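Local coordinates for ABC transporter, periplasmic substrate-binding protein (Vibrio cholerae O1 biovar eltor, PDB 1TWY) that probably binds phosphate in the periplasm and delivers it to an ABC-type import system, at residues L123-K128 against F159-L165; G104-N110 against A200-I206; A145-E150 against A181-N187; K191-N195 against K211-A215. All blocks are in the same frame, centred on the assembly; numbering follows the deposited sequence.

Interaction 1 of 4, residues L123-K128 against F159-L165. With MG (magnesium ion), chain J.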
loop_
_atom_site.group_PDB
_atom_site.type_symbol
_atom_site.label_atom_id
_atom_site.label_comp_id
_atom_site.label_asym_id
_atom_site.label_seq_id
_atom_site.Cartn_x
_atom_site.Cartn_y
_atom_site.Cartn_z
ATOM N N LEU A 123 17.717 -0.232 -5.838
ATOM C CA LEU A 123 16.696 0.766 -5.473
ATOM C C LEU A 123 16.898 1.346 -4.153
ATOM O O LEU A 123 16.695 2.528 -3.965
ATOM C CB LEU A 123 15.306 0.100 -5.608
ATOM C CG LEU A 123 14.093 1.064 -5.588
ATOM C CD1 LEU A 123 14.125 2.032 -6.708
ATOM C CD2 LEU A 123 12.860 0.182 -5.668
ATOM N N TYR A 124 17.303 0.572 -3.167
ATOM C CA TYR A 124 17.621 1.139 -1.870
ATOM C C TYR A 124 18.719 2.174 -1.965
ATOM O O TYR A 124 18.638 3.300 -1.436
ATOM C CB TYR A 124 18.017 -0.008 -0.906
ATOM C CG TYR A 124 18.509 0.484 0.446
ATOM C CD1 TYR A 124 17.614 0.727 1.500
ATOM C CD2 TYR A 124 19.875 0.739 0.706
ATOM C CE1 TYR A 124 18.003 1.134 2.743
ATOM C CE2 TYR A 124 20.253 1.156 1.899
ATOM C CZ TYR A 124 19.318 1.407 2.967
ATOM O OH TYR A 124 19.767 1.841 4.226
ATOM N N GLY A 125 19.814 1.774 -2.602
ATOM C CA GLY A 125 20.856 2.740 -2.851
ATOM C C GLY A 125 20.581 4.014 -3.565
ATOM O O GLY A 125 21.044 5.134 -3.181
ATOM N N ILE A 126 19.667 3.908 -4.545
ATOM C CA ILE A 126 19.207 5.126 -5.196
ATOM C C ILE A 126 18.394 6.072 -4.277
ATOM O O ILE A 126 18.674 7.247 -4.129
ATOM C CB ILE A 126 18.350 4.699 -6.440
ATOM C CG1 ILE A 126 19.257 4.163 -7.555
ATOM C CG2 ILE A 126 17.490 5.901 -6.968
ATOM C CD1 ILE A 126 18.558 3.416 -8.599
ATOM N N TYR A 127 17.445 5.505 -3.539
ATOM C CA TYR A 127 16.623 6.289 -2.608
ATOM C C TYR A 127 17.412 6.816 -1.436
ATOM O O TYR A 127 17.082 7.853 -0.915
ATOM C CB TYR A 127 15.308 5.556 -2.209
ATOM C CG TYR A 127 14.254 5.852 -3.255
ATOM C CD1 TYR A 127 14.211 5.173 -4.443
ATOM C CD2 TYR A 127 13.317 6.795 -3.019
ATOM C CE1 TYR A 127 13.309 5.505 -5.441
ATOM C CE2 TYR A 127 12.343 7.089 -3.996
ATOM C CZ TYR A 127 12.353 6.498 -5.145
ATOM O OH TYR A 127 11.444 6.818 -6.191
ATOM N N LYS A 128 18.548 6.155 -1.087
ATOM C CA LYS A 128 19.391 6.672 -0.036
ATOM C C LYS A 128 20.318 7.761 -0.479
ATOM O O LYS A 128 20.867 8.423 0.385
ATOM C CB LYS A 128 20.294 5.590 0.552
ATOM C CG LYS A 128 19.623 4.665 1.490
ATOM C CD LYS A 128 19.425 5.202 2.889
ATOM C CE LYS A 128 20.717 5.191 3.753
ATOM N NZ LYS A 128 20.659 6.323 4.716
ATOM N N PHE A 159 6.064 2.088 0.632
ATOM C CA PHE A 159 7.282 1.924 -0.220
ATOM C C PHE A 159 8.549 1.910 0.700
ATOM O O PHE A 159 9.410 1.065 0.563
ATOM C CB PHE A 159 7.380 3.079 -1.188
ATOM C CG PHE A 159 8.671 3.166 -1.969
ATOM C CD1 PHE A 159 8.875 2.369 -3.047
ATOM C CD2 PHE A 159 9.720 4.062 -1.576
ATOM C CE1 PHE A 159 10.116 2.349 -3.716
ATOM C CE2 PHE A 159 10.917 4.101 -2.345
ATOM C CZ PHE A 159 11.050 3.204 -3.386
ATOM N N GLU A 160 8.556 2.843 1.591
ATOM C CA GLU A 160 9.690 2.928 2.528
ATOM C C GLU A 160 9.759 1.792 3.475
ATOM O O GLU A 160 10.874 1.227 3.668
ATOM C CB GLU A 160 9.767 4.271 3.262
ATOM C CG GLU A 160 9.956 5.519 2.412
ATOM C CD GLU A 160 10.107 6.769 3.172
ATOM O OE1 GLU A 160 9.929 6.887 4.356
ATOM O OE2 GLU A 160 10.258 7.808 2.479
ATOM N N SER A 161 8.621 1.289 3.922
ATOM C CA SER A 161 8.651 0.108 4.773
ATOM C C SER A 161 9.135 -1.143 4.031
ATOM O O SER A 161 10.065 -1.866 4.482
ATOM C CB SER A 161 7.263 -0.116 5.374
ATOM O OG SER A 161 7.203 -1.320 6.138
ATOM N N LEU A 162 8.659 -1.319 2.810
ATOM C CA LEU A 162 9.055 -2.456 1.989
ATOM C C LEU A 162 10.572 -2.425 1.648
ATOM O O LEU A 162 11.212 -3.478 1.596
ATOM C CB LEU A 162 8.214 -2.571 0.712
ATOM C CG LEU A 162 6.770 -3.016 0.883
ATOM C CD1 LEU A 162 5.903 -2.542 -0.263
ATOM C CD2 LEU A 162 6.762 -4.575 0.999
HETATM N N MSE A 163 11.127 -1.237 1.495
HETATM C CA MSE A 163 12.488 -1.084 1.040
HETATM C C MSE A 163 13.471 -0.904 2.165
HETATM O O MSE A 163 14.660 -0.787 1.885
HETATM C CB MSE A 163 12.563 0.111 0.071
HETATM C CG MSE A 163 11.719 -0.053 -1.204
HETATM SE SE MSE A 163 12.500 -1.623 -2.184
HETATM C CE MSE A 163 14.424 -1.069 -2.008
ATOM N N GLY A 164 13.030 -0.863 3.403
ATOM C CA GLY A 164 13.897 -0.661 4.562
ATOM C C GLY A 164 14.463 0.755 4.603
ATOM O O GLY A 164 15.556 1.063 5.159
ATOM N N LEU A 165 13.728 1.682 4.058
ATOM C CA LEU A 165 14.100 3.073 3.943
ATOM C C LEU A 165 13.574 3.962 5.077
ATOM O O LEU A 165 13.369 5.133 4.865
ATOM C CB LEU A 165 13.690 3.680 2.610
ATOM C CG LEU A 165 14.448 3.203 1.375
ATOM C CD1 LEU A 165 13.679 3.439 0.018
ATOM C CD2 LEU A 165 15.846 3.836 1.319
HETATM MG MG MG J . 16.557 1.323 7.468
HETATM O O HOH W 1 17.781 2.764 5.676
HETATM O O HOH W 2 15.385 0.173 8.207
HETATM O O HOH W 3 18.078 2.212 9.087
#

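Interaction 2 of 4, residues G104-N110 against A200-I206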
loop_
_atom_site.group_PDB
_atom_site.type_symbol
_atom_site.label_atom_id
_atom_site.label_comp_id
_atom_site.label_asym_id
_atom_site.label_seq_id
_atom_site.Cartn_x
_atom_site.Cartn_y
_atom_site.Cartn_z
ATOM N N GLY A 104 -0.442 -3.395 -4.910
ATOM C CA GLY A 104 0.934 -3.453 -5.378
ATOM C C GLY A 104 1.449 -2.029 -5.742
ATOM O O GLY A 104 0.642 -1.079 -5.895
ATOM N N LEU A 105 2.766 -1.880 -5.736
ATOM C CA LEU A 105 3.444 -0.688 -6.158
ATOM C C LEU A 105 4.285 -1.009 -7.364
ATOM O O LEU A 105 4.913 -2.071 -7.395
ATOM C CB LEU A 105 4.371 -0.170 -5.034
ATOM C CG LEU A 105 3.752 0.321 -3.724
ATOM C CD1 LEU A 105 4.862 0.808 -2.801
ATOM C CD2 LEU A 105 2.880 1.482 -3.920
ATOM N N ALA A 106 4.370 -0.072 -8.299
ATOM C CA ALA A 106 5.267 -0.155 -9.458
ATOM C C ALA A 106 6.333 0.873 -9.387
ATOM O O ALA A 106 6.109 1.968 -8.921
ATOM C CB ALA A 106 4.450 0.135 -10.799
ATOM N N ILE A 107 7.499 0.489 -9.799
ATOM C CA ILE A 107 8.576 1.473 -10.008
ATOM C C ILE A 107 8.561 1.915 -11.447
ATOM O O ILE A 107 8.552 1.107 -12.382
ATOM C CB ILE A 107 9.930 0.780 -9.701
ATOM C CG1 ILE A 107 9.872 0.093 -8.316
ATOM C CG2 ILE A 107 11.042 1.756 -9.833
ATOM C CD1 ILE A 107 9.589 1.130 -7.256
ATOM N N VAL A 108 8.586 3.222 -11.651
ATOM C CA VAL A 108 8.394 3.776 -12.940
ATOM C C VAL A 108 9.572 4.641 -13.360
ATOM O O VAL A 108 10.088 5.385 -12.529
ATOM C CB VAL A 108 7.058 4.486 -13.068
ATOM C CG1 VAL A 108 5.919 3.442 -12.970
ATOM C CG2 VAL A 108 6.833 5.561 -12.078
ATOM N N VAL A 109 9.980 4.530 -14.620
ATOM C CA VAL A 109 10.976 5.371 -15.227
ATOM C C VAL A 109 10.489 5.973 -16.527
ATOM O O VAL A 109 9.441 5.538 -17.051
ATOM C CB VAL A 109 12.300 4.571 -15.515
ATOM C CG1 VAL A 109 12.847 4.027 -14.143
ATOM C CG2 VAL A 109 12.140 3.380 -16.496
ATOM N N ASN A 110 11.240 6.911 -17.041
ATOM C CA ASN A 110 10.872 7.553 -18.331
ATOM C C ASN A 110 11.050 6.517 -19.456
ATOM O O ASN A 110 11.944 5.638 -19.429
ATOM C CB ASN A 110 11.804 8.726 -18.588
ATOM C CG ASN A 110 11.417 9.497 -19.803
ATOM O OD1 ASN A 110 11.806 9.114 -20.942
ATOM N ND2 ASN A 110 10.737 10.606 -19.614
ATOM N N ALA A 200 14.246 10.737 -14.234
ATOM C CA ALA A 200 13.523 10.499 -13.021
ATOM C C ALA A 200 13.139 9.035 -12.792
ATOM O O ALA A 200 13.000 8.224 -13.694
ATOM C CB ALA A 200 12.166 11.355 -13.069
ATOM N N VAL A 201 13.061 8.695 -11.511
ATOM C CA VAL A 201 12.486 7.459 -11.030
ATOM C C VAL A 201 11.552 7.740 -9.956
ATOM O O VAL A 201 11.685 8.683 -9.113
ATOM C CB VAL A 201 13.534 6.440 -10.482
ATOM C CG1 VAL A 201 14.414 7.004 -9.415
ATOM C CG2 VAL A 201 12.944 5.045 -10.156
ATOM N N GLY A 202 10.480 6.949 -9.976
ATOM C CA GLY A 202 9.489 7.098 -8.956
ATOM C C GLY A 202 8.699 5.811 -8.752
ATOM O O GLY A 202 9.062 4.773 -9.256
ATOM N N PHE A 203 7.682 5.911 -7.909
ATOM C CA PHE A 203 6.784 4.752 -7.544
ATOM C C PHE A 203 5.346 5.253 -7.609
ATOM O O PHE A 203 5.033 6.413 -7.272
ATOM C CB PHE A 203 7.124 4.112 -6.230
ATOM C CG PHE A 203 7.126 5.009 -5.072
ATOM C CD1 PHE A 203 8.262 5.734 -4.734
ATOM C CD2 PHE A 203 5.970 5.227 -4.341
ATOM C CE1 PHE A 203 8.263 6.649 -3.716
ATOM C CE2 PHE A 203 5.987 6.181 -3.293
ATOM C CZ PHE A 203 7.168 6.854 -2.978
ATOM N N ILE A 204 4.453 4.376 -7.993
ATOM C CA ILE A 204 3.005 4.647 -8.092
ATOM C C ILE A 204 2.267 3.360 -7.763
ATOM O O ILE A 204 2.787 2.244 -7.828
ATOM C CB ILE A 204 2.586 5.058 -9.491
ATOM C CG1 ILE A 204 2.922 4.010 -10.608
ATOM C CG2 ILE A 204 3.150 6.457 -9.918
ATOM C CD1 ILE A 204 2.387 4.530 -12.004
ATOM N N SER A 205 1.023 3.506 -7.346
ATOM C CA SER A 205 0.142 2.346 -7.217
ATOM C C SER A 205 0.073 1.568 -8.549
ATOM O O SER A 205 0.015 2.138 -9.632
ATOM C CB SER A 205 -1.286 2.799 -6.888
ATOM O OG SER A 205 -1.341 3.895 -5.953
ATOM N N ILE A 206 0.117 0.224 -8.474
ATOM C CA ILE A 206 0.255 -0.568 -9.650
ATOM C C ILE A 206 -0.909 -0.386 -10.628
ATOM O O ILE A 206 -0.699 -0.351 -11.854
ATOM C CB ILE A 206 0.459 -2.061 -9.225
ATOM C CG1 ILE A 206 0.908 -2.854 -10.406
ATOM C CG2 ILE A 206 -0.881 -2.642 -8.579
ATOM C CD1 ILE A 206 1.535 -4.132 -9.980
HETATM O O HOH W 4 13.964 7.564 -16.130
#

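Interaction 3 of 4, residues A145-E150 against A181-N187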
loop_
_atom_site.group_PDB
_atom_site.type_symbol
_atom_site.label_atom_id
_atom_site.label_comp_id
_atom_site.label_asym_id
_atom_site.label_seq_id
_atom_site.Cartn_x
_atom_site.Cartn_y
_atom_site.Cartn_z
ATOM N N ALA A 145 17.212 11.699 -10.828
ATOM C CA ALA A 145 16.286 12.561 -10.001
ATOM C C ALA A 145 15.341 11.555 -9.280
ATOM O O ALA A 145 14.633 10.777 -9.959
ATOM C CB ALA A 145 15.461 13.536 -10.829
ATOM N N VAL A 146 15.458 11.475 -7.995
ATOM C CA VAL A 146 14.646 10.554 -7.172
ATOM C C VAL A 146 13.407 11.296 -6.853
ATOM O O VAL A 146 13.438 12.320 -6.308
ATOM C CB VAL A 146 15.376 10.303 -5.858
ATOM C CG1 VAL A 146 14.617 9.336 -4.948
ATOM C CG2 VAL A 146 16.733 9.671 -6.161
ATOM N N VAL A 147 12.247 10.689 -7.089
ATOM C CA VAL A 147 10.923 11.254 -6.826
ATOM C C VAL A 147 10.178 10.371 -5.818
ATOM O O VAL A 147 10.184 9.152 -5.883
ATOM C CB VAL A 147 10.147 11.400 -8.057
ATOM C CG1 VAL A 147 8.906 12.341 -7.720
ATOM C CG2 VAL A 147 10.942 11.918 -9.196
ATOM N N THR A 148 9.525 11.043 -4.847
ATOM C CA THR A 148 8.814 10.466 -3.813
ATOM C C THR A 148 7.434 11.144 -3.639
ATOM O O THR A 148 7.141 12.089 -4.400
ATOM C CB THR A 148 9.650 10.325 -2.553
ATOM O OG1 THR A 148 8.907 9.499 -1.627
ATOM C CG2 THR A 148 9.904 11.680 -1.863
ATOM N N ARG A 149 6.668 10.788 -2.679
ATOM C CA ARG A 149 5.375 11.375 -2.385
ATOM C C ARG A 149 5.495 12.207 -1.083
ATOM O O ARG A 149 6.543 12.221 -0.400
ATOM C CB ARG A 149 4.355 10.236 -2.299
ATOM C CG ARG A 149 3.936 9.640 -3.600
ATOM C CD ARG A 149 3.084 10.601 -4.484
ATOM N NE ARG A 149 1.897 10.932 -3.791
ATOM C CZ ARG A 149 0.864 10.132 -3.641
ATOM N NH1 ARG A 149 0.792 8.988 -4.346
ATOM N NH2 ARG A 149 -0.165 10.510 -2.901
ATOM N N GLU A 150 4.403 12.901 -0.789
ATOM C CA GLU A 150 4.311 13.693 0.390
ATOM C C GLU A 150 4.459 12.838 1.661
ATOM O O GLU A 150 4.118 11.653 1.684
ATOM C CB GLU A 150 3.015 14.481 0.347
ATOM C CG GLU A 150 1.683 13.779 0.470
ATOM C CD GLU A 150 1.135 13.082 -0.730
ATOM O OE1 GLU A 150 1.805 12.886 -1.791
ATOM O OE2 GLU A 150 0.026 12.400 -0.586
ATOM N N ALA A 181 15.493 14.075 -2.552
ATOM C CA ALA A 181 14.351 13.549 -3.331
ATOM C C ALA A 181 13.312 14.638 -3.568
ATOM O O ALA A 181 13.091 15.509 -2.742
ATOM C CB ALA A 181 13.748 12.509 -2.544
ATOM N N LEU A 182 12.635 14.572 -4.709
ATOM C CA LEU A 182 11.589 15.564 -5.031
ATOM C C LEU A 182 10.260 14.969 -4.660
ATOM O O LEU A 182 9.990 13.798 -4.827
ATOM C CB LEU A 182 11.585 15.728 -6.508
ATOM C CG LEU A 182 12.772 16.543 -7.006
ATOM C CD1 LEU A 182 12.879 16.141 -8.394
ATOM C CD2 LEU A 182 12.369 18.034 -6.780
ATOM N N VAL A 183 9.424 15.800 -4.114
ATOM C CA VAL A 183 8.104 15.350 -3.676
ATOM C C VAL A 183 7.051 15.806 -4.672
ATOM O O VAL A 183 6.985 16.973 -5.065
ATOM C CB VAL A 183 7.740 16.015 -2.310
ATOM C CG1 VAL A 183 6.311 15.762 -1.923
ATOM C CG2 VAL A 183 8.621 15.406 -1.166
ATOM N N VAL A 184 6.191 14.861 -4.990
ATOM C CA VAL A 184 4.925 15.099 -5.715
ATOM C C VAL A 184 3.765 14.566 -4.887
ATOM O O VAL A 184 3.948 13.822 -3.939
ATOM C CB VAL A 184 4.937 14.464 -7.095
ATOM C CG1 VAL A 184 6.090 14.980 -7.949
ATOM C CG2 VAL A 184 5.005 12.948 -7.073
ATOM N N ASN A 185 2.539 14.979 -5.249
ATOM C CA ASN A 185 1.394 14.806 -4.369
ATOM C C ASN A 185 0.248 13.922 -4.918
ATOM O O ASN A 185 -0.827 13.890 -4.283
ATOM C CB ASN A 185 0.870 16.142 -3.893
ATOM C CG ASN A 185 0.123 16.856 -4.898
ATOM O OD1 ASN A 185 0.219 16.552 -6.082
ATOM N ND2 ASN A 185 -0.729 17.884 -4.430
ATOM N N SER A 186 0.534 13.143 -5.947
ATOM C CA SER A 186 -0.406 12.147 -6.463
ATOM C C SER A 186 0.264 11.232 -7.416
ATOM O O SER A 186 1.331 11.546 -8.029
ATOM C CB SER A 186 -1.527 12.959 -7.154
ATOM O OG SER A 186 -1.118 13.550 -8.403
ATOM N N ASN A 187 -0.378 10.083 -7.728
ATOM C CA ASN A 187 0.045 9.226 -8.792
ATOM C C ASN A 187 0.085 9.932 -10.101
ATOM O O ASN A 187 0.965 9.725 -10.930
ATOM C CB ASN A 187 -0.859 7.992 -8.904
ATOM C CG ASN A 187 -0.691 7.028 -7.766
ATOM O OD1 ASN A 187 0.457 6.656 -7.380
ATOM N ND2 ASN A 187 -1.863 6.474 -7.317
HETATM O O HOH W 5 2.703 7.813 -6.361
#

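Interaction 4 of 4, residues K191-N195 against K211-A215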
loop_
_atom_site.group_PDB
_atom_site.type_symbol
_atom_site.label_atom_id
_atom_site.label_comp_id
_atom_site.label_asym_id
_atom_site.label_seq_id
_atom_site.Cartn_x
_atom_site.Cartn_y
_atom_site.Cartn_z
ATOM N N LYS A 191 3.420 10.340 -12.489
ATOM C CA LYS A 191 3.555 9.962 -13.849
ATOM C C LYS A 191 3.902 11.130 -14.779
ATOM O O LYS A 191 4.757 10.917 -15.574
ATOM C CB LYS A 191 2.319 9.280 -14.343
ATOM C CG LYS A 191 2.039 7.949 -13.648
ATOM C CD LYS A 191 0.726 7.184 -14.215
ATOM C CE LYS A 191 -0.526 7.846 -13.732
ATOM N NZ LYS A 191 -1.748 7.151 -14.434
ATOM N N THR A 192 3.261 12.275 -14.621
ATOM C CA THR A 192 3.589 13.429 -15.452
ATOM C C THR A 192 5.044 13.820 -15.251
ATOM O O THR A 192 5.734 14.116 -16.253
ATOM C CB THR A 192 2.623 14.564 -15.134
ATOM O OG1 THR A 192 1.298 14.058 -15.426
ATOM C CG2 THR A 192 2.880 15.716 -16.026
ATOM N N LEU A 193 5.509 13.840 -14.018
ATOM C CA LEU A 193 6.923 14.166 -13.772
ATOM C C LEU A 193 7.858 13.227 -14.404
ATOM O O LEU A 193 8.819 13.611 -15.133
ATOM C CB LEU A 193 7.185 14.374 -12.272
ATOM C CG LEU A 193 8.459 15.090 -11.912
ATOM C CD1 LEU A 193 8.466 16.567 -12.315
ATOM C CD2 LEU A 193 8.725 14.956 -10.461
ATOM N N VAL A 194 7.633 11.921 -14.239
ATOM C CA VAL A 194 8.454 10.894 -14.842
ATOM C C VAL A 194 8.437 11.019 -16.361
ATOM O O VAL A 194 9.412 10.875 -17.046
ATOM C CB VAL A 194 8.159 9.489 -14.278
ATOM C CG1 VAL A 194 8.834 8.386 -15.012
ATOM C CG2 VAL A 194 8.546 9.385 -12.841
ATOM N N ASN A 195 7.208 11.140 -16.940
ATOM C CA ASN A 195 6.998 11.288 -18.385
ATOM C C ASN A 195 7.756 12.392 -19.069
ATOM O O ASN A 195 8.183 12.296 -20.155
ATOM C CB ASN A 195 5.480 11.433 -18.647
ATOM C CG ASN A 195 5.201 11.718 -20.072
ATOM O OD1 ASN A 195 5.189 12.839 -20.464
ATOM N ND2 ASN A 195 4.986 10.672 -20.877
ATOM N N LYS A 211 0.492 4.085 -20.176
ATOM C CA LYS A 211 1.559 4.116 -21.164
ATOM C C LYS A 211 2.435 5.347 -21.145
ATOM O O LYS A 211 3.356 5.378 -21.955
ATOM C CB LYS A 211 1.010 3.922 -22.583
ATOM C CG LYS A 211 0.413 2.467 -22.716
ATOM C CD LYS A 211 0.070 2.116 -24.251
ATOM C CE LYS A 211 -1.153 1.167 -24.447
ATOM N NZ LYS A 211 -1.652 1.106 -25.899
ATOM N N SER A 212 2.126 6.265 -20.218
ATOM C CA SER A 212 2.949 7.516 -20.199
ATOM C C SER A 212 4.322 7.281 -19.513
ATOM O O SER A 212 5.152 8.137 -19.567
ATOM C CB SER A 212 2.270 8.643 -19.444
ATOM O OG SER A 212 1.997 8.360 -18.086
ATOM N N VAL A 213 4.441 6.182 -18.826
ATOM C CA VAL A 213 5.636 5.804 -18.041
ATOM C C VAL A 213 5.984 4.332 -18.316
ATOM O O VAL A 213 5.143 3.599 -18.861
ATOM C CB VAL A 213 5.466 5.943 -16.509
ATOM C CG1 VAL A 213 5.168 7.328 -16.124
ATOM C CG2 VAL A 213 4.400 5.088 -16.003
ATOM N N LYS A 214 7.212 3.946 -17.985
ATOM C CA LYS A 214 7.643 2.552 -18.135
ATOM C C LYS A 214 7.751 1.940 -16.702
ATOM O O LYS A 214 8.616 2.392 -15.930
ATOM C CB LYS A 214 9.033 2.496 -18.870
ATOM C CG LYS A 214 9.423 1.070 -19.231
ATOM C CD LYS A 214 10.396 0.983 -20.342
ATOM C CE LYS A 214 11.689 1.430 -19.833
ATOM N NZ LYS A 214 12.906 0.638 -20.532
ATOM N N ALA A 215 6.938 0.972 -16.385
ATOM C CA ALA A 215 7.021 0.251 -15.170
ATOM C C ALA A 215 8.082 -0.812 -15.337
ATOM O O ALA A 215 8.084 -1.496 -16.345
ATOM C CB ALA A 215 5.676 -0.465 -14.925
#

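Interaction 1 of 4, residues L123-K128 against F159-L165
A magnesium ion sits at the end of this helix-helix contact, held by a backbone carbonyl. Gly-164 O binds MG at 2.5 Å, and the carbonyl of Thr-166 and two waters also bind it. The same Gly-164 O accepts a hydrogen bond from a water (2.8 Å) that is also bonded to Tyr-124 OH (2.6 Å). Gly-164 ends the helix in a Schellman motif. Its positive phi (69°) suits glycine and lets the chain turn out of the helix. The Tyr-124 ring lies beside this turn. Its edge meets two carbonyls, with CD1 3.3 Å from Met-163 O and CE1 3.4 Å from Gly-164 O. The axes of the short segments 123-128 and 159-163 approach to 11.2 Å and cross at -126°. Apolar groups fill the space between them. Met-163 is a selenomethionine; its CE lies 3.9 Å from both Leu-123 CB and Tyr-124 CB. Leu-165 reaches back, with CD1 3.5 Å from Tyr-127 CB and CD2 3.6 Å from Tyr-124 CD1. Deeper in, the edge of Phe-159 points at the face of Tyr-127 in a T-shaped stack, with ring centroids 4.8 Å apart. Tyr-127 OH bonds to Val-147 O of the sheet below. The two helices therefore join through apolar and aromatic packing, while polar chemistry gathers at the helix end, where water and metal share one carbonyl.

Interaction 2 of 4, residues G104-N110 against A200-I206
Two antiparallel strands pair here in the central sheet of one lobe of a periplasmic binding protein fold. Strand 96-109 runs against strand 200-205, and five backbone hydrogen bonds join the segments. Ala-106 and Ile-204 form a hydrogen-bonded pair. Ala-106 N donates to Ile-204 O (2.8 Å), and Ile-204 N donates to Ala-106 O (3.1 Å). Val-108 and Gly-202 form the next such pair, with Val-108 N to Gly-202 O at 2.9 Å and Gly-202 N to Val-108 O at 3.0 Å. At one end Ile-206 N donates to Gly-104 O (2.9 Å). Some remaining backbone groups bond elsewhere in the sheet: Ile-107 to Ile-216, Val-109 to Lys-214, and Val-201 to Ala-145 and Val-147. Leu-105 bonds by its backbone to Leu-235, and its O accepts from Tyr-233 OH; Ser-205 OG bonds to Asn-187 ND2. Side chains pack on both faces. Ile-107 CG2 lies 3.8 Å from Val-201 CG2, and Ile-107 CD1 lies 4.0 Å from Phe-203 CB; Phe-159 of helix 154-163 stacks on the Phe-203 ring. On the other face Val-108 CG1 meets Ile-204 CD1 at 3.8 Å, under helix 187-196. The side chain of Asn-110 bonds to Val-194 O through ND2 and to Ala-112 N through OD1. At this end the strands part, and a water fills the gap: it accepts from Asn-110 N at 2.9 Å and donates to Ala-200 O at 2.7 Å.

Interaction 3 of 4, residues A145-E150 against A181-N187
Arg-149 and Glu-150 form a salt bridge between neighbours in sequence, with Arg-149 NE 2.8 Å from Glu-150 OE1. Arg-149 NH2 also donates to Glu-150 OE2 (3.0 Å). A water accepts from Arg-149 NH1 (3.0 Å) and donates to Asn-187 OD1 (2.7 Å), linking the two segments. One face of the guanidinium lies against the backbone at Ser-186, the N-cap of helix 187-196, whose OG caps Met-189 N. Three backbone bonds then pair the strands in parallel: Leu-182 N to Val-146 O (2.9 Å), Thr-148 N to Leu-182 O (2.8 Å) and Val-184 N to Thr-148 O (3.0 Å). Val-147 CG1 packs on Val-184 CG1 (3.9 Å) beneath helix 187-196. On the opposite face Thr-148 CG2 meets Val-183 CG2 and Ala-181 CB, both at 4.0 Å. Strand 182-184 thus lies along strand 145-149, whose other side bonds to Val-201. The chemistry implies a shift from regular backbone pairing to charge and water where the strands give way to loop and helix.

Interaction 4 of 4, residues K191-N195 against K211-A215
The segment 191-195 is a turn of helix 187-196, closed by a backbone bond from Asn-195 N to Lys-191 O (2.8 Å). In the other segment Lys-211 and Ser-212 are not extended; from Val-213 on the backbone is extended and leads into strand 214-218. The backbones come closest at Asn-195 and Val-213, with CA atoms 5.7 Å apart. One hydrogen bond joins the segments: Asn-195 ND2 donates to Ser-212 O at 2.9 Å. It is nearly straight, at 171°. It ties a helix side chain to the backbone of the connection. Val-213 supplies the apolar part. Its CG1 lies 4.0 Å from Val-194 CG1 and 3.9 Å from Lys-191 CB. The same Val-213 CG1 methyl rests against the helix backbone, 3.7 Å from Lys-191 O. Ser-212 covers the outer side, with OG 3.9 Å from Lys-191 CB. The amine of Lys-191 leads away to a salt bridge with Asp-210 and a bond to Ser-208 O, and Ser-212 OG also bonds to Asp-210. The contact joins helix 187-196 to the approach to strand 214-218. Below it, Val-194 rests on Ala-200 of strand 200-205, Val-213 rests on Val-108 of strand 96-109, and Lys-214 pairs by its backbone with Val-109.

All four contacts belong to the same lobe. Interactions 1 and 2 are buried, 3 and 4 partly buried. Interactions 2 and 3 are strand pairings in one sheet, antiparallel and parallel, and meet where Val-201 O lies 2.9 Å from Val-147 N. Interaction 1 packs helices over one face of that sheet, and interaction 4 lies over the other. Helix 187-196 connects interactions 3 and 4: its first residue takes part in 3, a later turn in 4. Backbone bonds dominate in the sheet. Interaction 1 is mainly apolar and aromatic, with water and magnesium at Gly-164; 3 adds a salt bridge and water where its strands end; 4 combines one side-chain-to-backbone hydrogen bond with an apolar patch.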